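Local coordinates for protein type II restriction enzyme MspI (Moraxella sp., PDB 1YFI) that recognises the double-stranded DNA sequence 5'-CCGG-3' and cleaves it after the first cytosine, leaving terminal 5'-phosphates, at residues D11-D16 against G31-K36. Sequence-based numbering, arbitrary orientation.
Sequences DDFGID and GKLYEK
F13, at the point where the chain leaves helix 4-12, faces L33 in the middle of helix 23-41, and the CA atoms of F13 and L33 lie 6.6 Å apart. The phenyl ring of F13 reaches over to the helix backbone, with L33 CA above one of its faces, 3.6 Å from the ring centroid and 15° off the normal, a CH-pi contact that a flat aromatic group suits well. F13 CG stands anti to its own carbonyl carbon (chi1 -71°), which sends the ring toward the helix. Beside the CD1 corner of the ring, L33 CG packs 3.7 Å from F13 CD1. K32 CB, from the residue before L33, lies 3.8 Å from F13 CE2, and K36 CB, about a turn further along, approaches F13 CZ obliquely. Helix 4-12 ends in a Schellman motif: G14 is its C-prime residue, where glycine, lacking a CB, takes up the positive phi at little cost; G14 N bonds to D11 O, while I15 N returns to Y10 O. The chain then turns out of the helical path, and I15, a branched apolar residue fit for a buried place, sets CG1 3.8 Å from L33 CD1. L33 also touches L9 and Y10, so this leucine joins the two N-terminal helices of the endonuclease. The lysines lend their aliphatic parts to the ring, while K32 NZ forms a salt bridge with E35 OE1 (2.9 Å), meeting it from above the carboxylate plane, and K36 NZ forms one with D40.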
# COMPACT_ATOMS: atom_id res chain seq x y z
N ASP E 11 -7.24 -3.37 23.24
CA ASP E 11 -7.65 -4.30 24.28
C ASP E 11 -8.06 -5.63 23.63
O ASP E 11 -7.69 -6.71 24.10
CB ASP E 11 -8.82 -3.70 25.08
CG ASP E 11 -9.49 -4.71 26.00
OD1 ASP E 11 -8.82 -5.25 26.91
OD2 ASP E 11 -10.70 -4.96 25.80
N ASP E 12 -8.81 -5.54 22.53
CA ASP E 12 -9.26 -6.73 21.81
C ASP E 12 -8.08 -7.54 21.29
O ASP E 12 -8.09 -8.77 21.34
CB ASP E 12 -10.16 -6.34 20.63
CG ASP E 12 -11.53 -5.88 21.07
OD1 ASP E 12 -12.09 -6.52 21.99
OD2 ASP E 12 -12.05 -4.90 20.51
N PHE E 13 -7.07 -6.85 20.78
CA PHE E 13 -5.90 -7.53 20.26
C PHE E 13 -4.86 -7.78 21.35
O PHE E 13 -3.75 -8.22 21.06
CB PHE E 13 -5.29 -6.73 19.11
CG PHE E 13 -6.12 -6.74 17.86
CD1 PHE E 13 -7.23 -5.92 17.74
CD2 PHE E 13 -5.82 -7.61 16.81
CE1 PHE E 13 -8.04 -5.97 16.60
CE2 PHE E 13 -6.63 -7.67 15.67
CZ PHE E 13 -7.74 -6.84 15.56
N GLY E 14 -5.24 -7.51 22.60
CA GLY E 14 -4.33 -7.72 23.71
C GLY E 14 -2.93 -7.21 23.49
O GLY E 14 -1.97 -7.80 23.97
N ILE E 15 -2.81 -6.09 22.78
CA ILE E 15 -1.53 -5.48 22.49
C ILE E 15 -0.67 -5.21 23.72
O ILE E 15 0.56 -5.29 23.65
CB ILE E 15 -1.72 -4.15 21.72
CG1 ILE E 15 -2.35 -4.43 20.36
CG2 ILE E 15 -0.37 -3.42 21.57
CD1 ILE E 15 -1.49 -5.28 19.43
N ASP E 16 -1.30 -4.88 24.85
CA ASP E 16 -0.54 -4.59 26.06
C ASP E 16 -0.04 -5.81 26.80
O ASP E 16 0.92 -5.71 27.57
CB ASP E 16 -1.35 -3.71 27.00
CG ASP E 16 -1.62 -2.33 26.43
OD1 ASP E 16 -0.72 -1.79 25.74
OD2 ASP E 16 -2.71 -1.79 26.69
N GLY E 31 -0.73 -4.92 12.66
CA GLY E 31 -1.15 -4.95 11.28
C GLY E 31 -2.61 -5.35 11.16
O GLY E 31 -3.37 -4.75 10.39
N LYS E 32 -3.01 -6.37 11.91
CA LYS E 32 -4.38 -6.84 11.90
C LYS E 32 -5.28 -5.88 12.65
O LYS E 32 -6.44 -5.70 12.28
CB LYS E 32 -4.48 -8.23 12.55
CG LYS E 32 -4.17 -9.41 11.62
CD LYS E 32 -5.26 -9.64 10.55
CE LYS E 32 -5.12 -8.71 9.34
NZ LYS E 32 -6.07 -9.04 8.22
N LEU E 33 -4.75 -5.26 13.70
CA LEU E 33 -5.55 -4.32 14.47
C LEU E 33 -5.92 -3.10 13.64
O LEU E 33 -7.07 -2.67 13.63
CB LEU E 33 -4.81 -3.88 15.74
CG LEU E 33 -5.51 -2.85 16.63
CD1 LEU E 33 -4.98 -2.93 18.05
CD2 LEU E 33 -5.31 -1.45 16.05
N TYR E 34 -4.95 -2.55 12.91
CA TYR E 34 -5.22 -1.38 12.11
C TYR E 34 -6.11 -1.62 10.89
O TYR E 34 -6.63 -0.67 10.30
CB TYR E 34 -3.91 -0.68 11.74
CG TYR E 34 -3.46 0.20 12.88
CD1 TYR E 34 -2.70 -0.31 13.93
CD2 TYR E 34 -3.90 1.52 12.97
CE1 TYR E 34 -2.41 0.46 15.05
CE2 TYR E 34 -3.61 2.30 14.08
CZ TYR E 34 -2.87 1.77 15.12
OH TYR E 34 -2.58 2.55 16.21
N GLU E 35 -6.29 -2.88 10.51
CA GLU E 35 -7.16 -3.16 9.38
C GLU E 35 -8.56 -3.10 9.97
O GLU E 35 -9.49 -2.61 9.34
CB GLU E 35 -6.90 -4.56 8.80
CG GLU E 35 -7.82 -4.90 7.63
CD GLU E 35 -7.71 -6.34 7.14
OE1 GLU E 35 -6.67 -6.71 6.57
OE2 GLU E 35 -8.69 -7.10 7.32
N LYS E 36 -8.69 -3.57 11.21
CA LYS E 36 -9.98 -3.57 11.90
C LYS E 36 -10.46 -2.15 12.12
O LYS E 36 -11.65 -1.86 12.00
CB LYS E 36 -9.87 -4.28 13.25
CG LYS E 36 -10.95 -5.30 13.52
CD LYS E 36 -12.23 -4.70 14.08
CE LYS E 36 -13.21 -5.81 14.47
NZ LYS E 36 -14.34 -5.32 15.31